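Local coordinates for protein GDNF family receptor alpha-3 (Homo sapiens, PDB 2GH0) that binds the neuronal survival factor artemin and thereby leads to autophosphorylation and activation of the RET receptor, at residues 11-15 with 202-206; 65-69 with 81-85; 127-131 with 188-192. Numbering follows the deposited sequence.

Interaction 1: residues 11-15 with 202-206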
loop_
_atom_site.group_PDB
_atom_site.type_symbol
_atom_site.label_atom_id
_atom_site.label_comp_id
_atom_site.label_asym_id
_atom_site.label_seq_id
_atom_site.Cartn_x
_atom_site.Cartn_y
_atom_site.Cartn_z
ATOM N N LEU C 11 -42.126 -12.393 4.565
ATOM C CA LEU C 11 -41.788 -11.908 5.902
ATOM C C LEU C 11 -40.619 -12.688 6.487
ATOM O O LEU C 11 -39.905 -12.180 7.326
ATOM C CB LEU C 11 -42.993 -11.991 6.864
ATOM C CG LEU C 11 -44.123 -11.038 6.441
ATOM C CD1 LEU C 11 -45.200 -10.970 7.496
ATOM C CD2 LEU C 11 -43.585 -9.656 6.198
ATOM N N CYS C 12 -40.409 -13.920 6.046
ATOM C CA CYS C 12 -39.199 -14.624 6.518
ATOM C C CYS C 12 -37.916 -13.879 6.076
ATOM O O CYS C 12 -37.011 -13.701 6.866
ATOM C CB CYS C 12 -39.188 -16.064 6.044
ATOM S SG CYS C 12 -40.382 -17.023 7.078
ATOM N N LEU C 13 -37.889 -13.404 4.835
ATOM C CA LEU C 13 -36.781 -12.592 4.332
ATOM C C LEU C 13 -36.707 -11.295 5.136
ATOM O O LEU C 13 -35.634 -10.908 5.573
ATOM C CB LEU C 13 -36.933 -12.275 2.822
ATOM C CG LEU C 13 -35.840 -11.375 2.207
ATOM C CD1 LEU C 13 -34.404 -11.839 2.549
ATOM C CD2 LEU C 13 -35.995 -11.254 0.697
ATOM N N LYS C 14 -37.833 -10.596 5.280
ATOM C CA LYS C 14 -37.828 -9.355 6.082
ATOM C C LYS C 14 -37.293 -9.547 7.510
ATOM O O LYS C 14 -36.484 -8.714 8.011
ATOM C CB LYS C 14 -39.211 -8.689 6.080
ATOM C CG LYS C 14 -39.594 -8.109 4.737
ATOM C CD LYS C 14 -41.015 -7.505 4.864
ATOM C CE LYS C 14 -41.545 -6.887 3.571
ATOM N NZ LYS C 14 -42.557 -5.767 3.880
ATOM N N PHE C 15 -37.733 -10.599 8.199
ATOM C CA PHE C 15 -37.182 -10.853 9.543
ATOM C C PHE C 15 -35.704 -11.231 9.617
ATOM O O PHE C 15 -35.028 -10.888 10.590
ATOM C CB PHE C 15 -38.028 -11.851 10.324
ATOM C CG PHE C 15 -39.299 -11.236 10.857
ATOM C CD1 PHE C 15 -40.506 -11.408 10.175
ATOM C CD2 PHE C 15 -39.263 -10.496 12.027
ATOM C CE1 PHE C 15 -41.700 -10.830 10.628
ATOM C CE2 PHE C 15 -40.440 -9.884 12.502
ATOM C CZ PHE C 15 -41.667 -10.052 11.804
ATOM N N HIS C 202 -45.882 -11.524 14.438
ATOM C CA HIS C 202 -44.979 -11.167 13.325
ATOM C C HIS C 202 -45.651 -10.599 12.057
ATOM O O HIS C 202 -45.179 -9.584 11.497
ATOM C CB HIS C 202 -44.076 -12.386 13.002
ATOM C CG HIS C 202 -43.092 -12.648 14.088
ATOM N ND1 HIS C 202 -42.541 -13.873 14.307
ATOM C CD2 HIS C 202 -42.578 -11.823 15.041
ATOM C CE1 HIS C 202 -41.708 -13.820 15.339
ATOM N NE2 HIS C 202 -41.722 -12.587 15.812
ATOM N N SER C 203 -46.729 -11.201 11.605
ATOM C CA SER C 203 -47.533 -10.654 10.492
ATOM C C SER C 203 -48.060 -9.240 10.802
ATOM O O SER C 203 -48.122 -8.359 9.912
ATOM C CB SER C 203 -48.747 -11.536 10.138
ATOM O OG SER C 203 -48.245 -12.833 9.859
ATOM N N GLN C 204 -48.414 -9.029 12.068
ATOM C CA GLN C 204 -49.039 -7.775 12.452
ATOM C C GLN C 204 -48.049 -6.635 12.576
ATOM O O GLN C 204 -48.390 -5.459 12.300
ATOM C CB GLN C 204 -49.814 -7.980 13.749
ATOM C CG GLN C 204 -51.016 -8.928 13.558
ATOM C CD GLN C 204 -51.543 -9.518 14.896
ATOM O OE1 GLN C 204 -51.228 -9.019 16.003
ATOM N NE2 GLN C 204 -52.370 -10.540 14.786
ATOM N N LEU C 205 -46.851 -6.954 13.067
ATOM C CA LEU C 205 -45.777 -5.981 13.240
ATOM C C LEU C 205 -45.447 -5.346 11.898
ATOM O O LEU C 205 -45.200 -4.111 11.795
ATOM C CB LEU C 205 -44.540 -6.687 13.851
ATOM C CG LEU C 205 -43.382 -5.806 14.331
ATOM C CD1 LEU C 205 -43.787 -4.762 15.384
ATOM C CD2 LEU C 205 -42.204 -6.671 14.821
ATOM N N PHE C 206 -45.488 -6.180 10.862
ATOM C CA PHE C 206 -45.195 -5.747 9.475
ATOM C C PHE C 206 -46.380 -5.300 8.649
ATOM O O PHE C 206 -46.197 -4.924 7.489
ATOM C CB PHE C 206 -44.446 -6.838 8.678
ATOM C CG PHE C 206 -42.956 -6.729 8.777
ATOM C CD1 PHE C 206 -42.271 -7.492 9.682
ATOM C CD2 PHE C 206 -42.242 -5.827 7.988
ATOM C CE1 PHE C 206 -40.871 -7.394 9.828
ATOM C CE2 PHE C 206 -40.840 -5.727 8.109
ATOM C CZ PHE C 206 -40.158 -6.508 9.037
#
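Three aromatic rings from two chain regions 187 residues apart gather into one cluster, and no hydrogen bond crosses between the segments. F15 is its centre. The ring of F206 turns its edge toward the face of F15, with centroids 4.8 Å apart, planes at 79° and a closest approach of 3.4 Å between F15 CZ and F206 CD1; this is a T-shaped (edge-to-face) pair. H202 joins less regularly: its imidazole centroid lies 4.6 Å from that of F15 with the planes at 48°, and F15 CZ comes within 3.6 Å of H202 CB. Although the CA-to-CB bond of F15 runs sideways to 202-206, the ring itself reaches the other segment. L205 closes on the edge of the same ring, F15 CE2 to L205 CD2 being 4.3 Å.

Residues 11-15 form the first turn of helix 11-20, in the first of the two GDNF/GAS1 domains that this fragment of the receptor contains, whereas 202-206 holds the end of helix 189-205 and the residue that follows it. The contact thus brings the two ends of the largely helical fragment together. The imidazole also has a polar partner, its ND1 being probably hydrogen-bonded to L67 O.

Around F206 the aliphatic parts of 11-15 complete the packing. K14 CB sits 4.2 Å from the F206 ring centroid, 28° off the normal, an off-centre CH-pi contact, and L11 CD2 approaches F206 CB at 3.9 Å. One turn earlier on the second helix, L11 CD1 rests 3.8 Å from S203 CA.

Interaction 2: residues 65-69 with 81-85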
loop_
_atom_site.group_PDB
_atom_site.type_symbol
_atom_site.label_atom_id
_atom_site.label_comp_id
_atom_site.label_asym_id
_atom_site.label_seq_id
_atom_site.Cartn_x
_atom_site.Cartn_y
_atom_site.Cartn_z
ATOM N N LEU C 65 -36.575 -14.391 13.400
ATOM C CA LEU C 65 -35.779 -15.048 12.367
ATOM C C LEU C 65 -36.410 -16.437 12.026
ATOM O O LEU C 65 -36.578 -16.863 10.857
ATOM C CB LEU C 65 -34.354 -15.246 12.917
ATOM C CG LEU C 65 -33.422 -15.938 11.906
ATOM C CD1 LEU C 65 -33.213 -15.071 10.655
ATOM C CD2 LEU C 65 -32.069 -16.408 12.495
ATOM N N LEU C 66 -36.703 -17.181 13.069
ATOM C CA LEU C 66 -37.142 -18.576 12.859
ATOM C C LEU C 66 -38.635 -18.776 12.801
ATOM O O LEU C 66 -39.123 -19.582 11.950
ATOM C CB LEU C 66 -36.516 -19.406 13.979
ATOM C CG LEU C 66 -36.686 -20.941 13.820
ATOM C CD1 LEU C 66 -36.160 -21.408 12.517
ATOM C CD2 LEU C 66 -35.922 -21.653 14.998
ATOM N N LEU C 67 -39.398 -18.042 13.621
ATOM C CA LEU C 67 -40.872 -18.238 13.759
ATOM C C LEU C 67 -41.563 -17.241 12.914
ATOM O O LEU C 67 -42.447 -16.541 13.349
ATOM C CB LEU C 67 -41.363 -18.182 15.213
ATOM C CG LEU C 67 -40.588 -19.116 16.167
ATOM C CD1 LEU C 67 -41.030 -19.056 17.644
ATOM C CD2 LEU C 67 -40.588 -20.564 15.676
ATOM N N CYS C 68 -41.186 -17.237 11.639
ATOM C CA CYS C 68 -41.660 -16.174 10.728
ATOM C C CYS C 68 -42.836 -16.714 9.933
ATOM O O CYS C 68 -42.903 -17.969 9.590
ATOM C CB CYS C 68 -40.507 -15.668 9.833
ATOM S SG CYS C 68 -39.630 -17.002 8.954
ATOM N N PRO C 69 -43.827 -15.855 9.688
ATOM C CA PRO C 69 -45.055 -16.326 9.056
ATOM C C PRO C 69 -44.960 -16.399 7.516
ATOM O O PRO C 69 -44.315 -15.540 6.937
ATOM C CB PRO C 69 -46.066 -15.242 9.462
ATOM C CG PRO C 69 -45.277 -14.010 9.577
ATOM C CD PRO C 69 -43.869 -14.400 10.009
ATOM N N ARG C 81 -37.829 -20.579 5.612
ATOM C CA ARG C 81 -38.032 -20.859 7.053
ATOM C C ARG C 81 -37.503 -22.206 7.449
ATOM O O ARG C 81 -36.821 -22.336 8.485
ATOM C CB ARG C 81 -39.518 -20.863 7.422
ATOM C CG ARG C 81 -39.785 -20.962 8.893
ATOM C CD ARG C 81 -41.275 -20.664 9.139
ATOM N NE ARG C 81 -42.095 -21.669 8.445
ATOM C CZ ARG C 81 -43.386 -21.508 8.215
ATOM N NH1 ARG C 81 -44.020 -20.367 8.603
ATOM N NH2 ARG C 81 -44.061 -22.469 7.606
ATOM N N ARG C 82 -37.779 -23.232 6.631
ATOM C CA ARG C 82 -37.309 -24.616 6.926
ATOM C C ARG C 82 -35.772 -24.777 6.871
ATOM O O ARG C 82 -35.173 -25.695 7.488
ATOM C CB ARG C 82 -37.992 -25.578 5.900
ATOM C CG ARG C 82 -37.938 -27.025 6.258
ATOM C CD ARG C 82 -38.638 -27.857 5.155
ATOM N NE ARG C 82 -38.030 -27.783 3.845
ATOM C CZ ARG C 82 -36.905 -28.424 3.533
ATOM N NH1 ARG C 82 -36.296 -29.175 4.455
ATOM N NH2 ARG C 82 -36.371 -28.321 2.318
ATOM N N ASN C 83 -35.114 -23.926 6.088
ATOM C CA ASN C 83 -33.636 -23.998 5.991
ATOM C C ASN C 83 -32.835 -22.982 6.753
ATOM O O ASN C 83 -31.589 -22.976 6.660
ATOM C CB ASN C 83 -33.231 -23.983 4.526
ATOM C CG ASN C 83 -33.639 -25.291 3.832
ATOM O OD1 ASN C 83 -32.967 -26.298 4.004
ATOM N ND2 ASN C 83 -34.796 -25.303 3.156
ATOM N N THR C 84 -33.554 -22.157 7.508
ATOM C CA THR C 84 -32.947 -21.117 8.310
ATOM C C THR C 84 -31.871 -21.611 9.267
ATOM O O THR C 84 -30.840 -20.930 9.397
ATOM C CB THR C 84 -34.014 -20.211 8.967
ATOM O OG1 THR C 84 -34.650 -19.470 7.932
ATOM C CG2 THR C 84 -33.402 -19.249 9.982
ATOM N N ILE C 85 -32.070 -22.774 9.927
ATOM C CA ILE C 85 -31.040 -23.334 10.810
ATOM C C ILE C 85 -30.053 -24.259 10.093
ATOM O O ILE C 85 -29.297 -24.995 10.739
ATOM C CB ILE C 85 -31.641 -24.088 12.095
ATOM C CG1 ILE C 85 -32.552 -25.313 11.771
ATOM C CG2 ILE C 85 -32.363 -23.103 13.044
ATOM C CD1 ILE C 85 -32.912 -26.100 12.946
#
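L65, in the last turn of helix 59-66, opens a contact inside the first GDNF/GAS1 domain, a disulfide-rich helical unit; here the C-terminal end of helix 59-66 and the turn after it meet the end of helix 75-83 and the residues that follow. Its CG lies 3.8 Å from T84 CG2, and T84 is the residue of 81-85 whose CA-to-CB bond points toward this segment. L66 continues the apolar contact, with CD1 4.3 Å from T84 CB and 4.2 Å from I85 CG2. The backbones come nearest here too, the CA atoms of L66 and R81 being 6.3 Å apart, and L66 O lies 3.4 Å from R81 CG. T84 also meets the ligand: its carbonyl oxygen accepts a hydrogen bond from an aromatic side chain of artemin, while its hydroxyl bonds to R80 O.

At L67 the chain leaves the helix through an inverse gamma turn centred on that residue (phi/psi -98/54), with C68 N to L66 O at 3.1 Å, a weak hydrogen bond. The extended backbone of C68 (-99/142) then passes along the R81 side chain. C68 SG, disulfide-bonded to C12, stands 4.0 Å from R81 CG. The guanidinium beyond has a cation-pi partner in F154. P69 adds a marginal approach, its CA 4.2 Å from R81 NH1. That same NH1 donates the one hydrogen bond between the segments, to C68 O at 2.8 Å with an N-H...O angle of 162°.

Interaction 3: residues 127-131 with 188-192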
loop_
_atom_site.group_PDB
_atom_site.type_symbol
_atom_site.label_atom_id
_atom_site.label_comp_id
_atom_site.label_asym_id
_atom_site.label_seq_id
_atom_site.Cartn_x
_atom_site.Cartn_y
_atom_site.Cartn_z
ATOM N N ILE C 127 -56.115 -29.913 27.548
ATOM C CA ILE C 127 -56.388 -30.307 26.149
ATOM C C ILE C 127 -56.384 -29.141 25.169
ATOM O O ILE C 127 -56.132 -29.328 23.953
ATOM C CB ILE C 127 -57.747 -31.081 26.109
ATOM C CG1 ILE C 127 -57.901 -32.027 24.885
ATOM C CG2 ILE C 127 -58.986 -30.184 26.237
ATOM C CD1 ILE C 127 -56.632 -32.481 24.384
ATOM N N LEU C 128 -56.574 -27.926 25.708
ATOM C CA LEU C 128 -56.714 -26.687 24.881
ATOM C C LEU C 128 -55.408 -26.158 24.398
ATOM O O LEU C 128 -55.312 -25.399 23.390
ATOM C CB LEU C 128 -57.381 -25.632 25.755
ATOM C CG LEU C 128 -58.916 -25.648 25.811
ATOM C CD1 LEU C 128 -59.680 -26.567 24.862
ATOM C CD2 LEU C 128 -59.486 -25.517 27.155
ATOM N N GLY C 129 -54.366 -26.530 25.124
ATOM C CA GLY C 129 -53.028 -26.068 24.833
ATOM C C GLY C 129 -52.514 -24.997 25.751
ATOM O O GLY C 129 -51.559 -24.335 25.418
ATOM N N THR C 130 -53.113 -24.819 26.909
ATOM C CA THR C 130 -52.492 -23.948 27.890
ATOM C C THR C 130 -51.126 -24.536 28.294
ATOM O O THR C 130 -51.058 -25.747 28.571
ATOM C CB THR C 130 -53.398 -23.781 29.085
ATOM O OG1 THR C 130 -54.602 -23.146 28.606
ATOM C CG2 THR C 130 -52.746 -22.890 30.109
ATOM N N CYS C 131 -50.076 -23.699 28.315
ATOM C CA CYS C 131 -48.726 -24.171 28.633
ATOM C C CYS C 131 -48.558 -24.269 30.160
ATOM O O CYS C 131 -49.162 -23.490 30.918
ATOM C CB CYS C 131 -47.662 -23.199 28.052
ATOM S SG CYS C 131 -47.670 -23.211 26.190
ATOM N N ASN C 188 -48.330 -31.116 19.804
ATOM C CA ASN C 188 -48.280 -30.606 21.205
ATOM C C ASN C 188 -49.036 -29.287 21.121
ATOM O O ASN C 188 -48.504 -28.352 20.560
ATOM C CB ASN C 188 -46.778 -30.405 21.618
ATOM C CG ASN C 188 -46.597 -29.759 23.022
ATOM O OD1 ASN C 188 -45.544 -29.879 23.673
ATOM N ND2 ASN C 188 -47.627 -29.081 23.472
ATOM N N PRO C 189 -50.290 -29.201 21.643
ATOM C CA PRO C 189 -51.072 -27.987 21.461
ATOM C C PRO C 189 -50.489 -26.749 22.122
ATOM O O PRO C 189 -50.723 -25.643 21.648
ATOM C CB PRO C 189 -52.439 -28.366 22.104
ATOM C CG PRO C 189 -52.074 -29.348 23.173
ATOM C CD PRO C 189 -51.065 -30.225 22.387
ATOM N N CYS C 190 -49.724 -26.929 23.195
ATOM C CA CYS C 190 -49.114 -25.766 23.891
ATOM C C CYS C 190 -48.091 -25.141 22.926
ATOM O O CYS C 190 -48.071 -23.911 22.681
ATOM C CB CYS C 190 -48.444 -26.222 25.234
ATOM S SG CYS C 190 -46.994 -25.116 25.700
ATOM N N LEU C 191 -47.232 -26.002 22.368
ATOM C CA LEU C 191 -46.190 -25.553 21.474
ATOM C C LEU C 191 -46.786 -24.979 20.191
ATOM O O LEU C 191 -46.381 -23.930 19.690
ATOM C CB LEU C 191 -45.215 -26.710 21.179
ATOM C CG LEU C 191 -44.139 -26.351 20.114
ATOM C CD1 LEU C 191 -43.258 -25.303 20.745
ATOM C CD2 LEU C 191 -43.259 -27.565 19.872
ATOM N N THR C 192 -47.791 -25.676 19.651
ATOM C CA THR C 192 -48.457 -25.185 18.460
ATOM C C THR C 192 -49.103 -23.832 18.632
ATOM O O THR C 192 -48.978 -22.974 17.759
ATOM C CB THR C 192 -49.520 -26.202 18.028
ATOM O OG1 THR C 192 -48.813 -27.411 17.728
ATOM C CG2 THR C 192 -50.226 -25.717 16.779
#
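N188 occupies the N-cap position of helix 189-205, and its carbonyl oxygen accepts the first helical hydrogen bond, from T192 N at 2.9 Å. P189 begins the helix and lies against the loop, with its CB 3.6 Å from G129 CA. C190 follows, and its CA is 4.0 Å from that of G129. A side chain on G129 could not fit: an ideal CB would fall 2.8 Å from P189 O, and the backbone angles of 104/18 call for glycine by themselves. The close approach also gives a CA-H...O contact, C190 CA to G129 O at 3.2 Å with 152° at the hydrogen. C190 SG is then joined to C131 SG by a 2.1 Å disulfide with chi3 of 101°. This cross-link ties the loop between helices 109-121 and 135-143 to the first turn of helix 189-205, in the second GDNF/GAS1 domain, where C190 and L191 also pack on C138 of helix 135-143.

In the fold
Interactions 1 and 3 use the two ends of helix 189-205, with centres 24 Å apart and nearest atoms about 12 Å apart. Interaction 2 adjoins interaction 1, centres 11 Å apart: the C12-C68 disulfide joins them, H202 ND1 probably hydrogen-bonds to L67 O, and P69 packs on H202 and S203. Along the chain, 65-69/81-85 closes before 127-131/188-192 opens, and both fall between the segments of interaction 1. Interaction 2 belongs to the first GDNF/GAS1 domain and interaction 3 to the second; their centres are 21 Å apart. Helix 189-205 therefore runs from a disulfide in the second domain to the opening helix of the first, linking the two in the artemin-bound receptor.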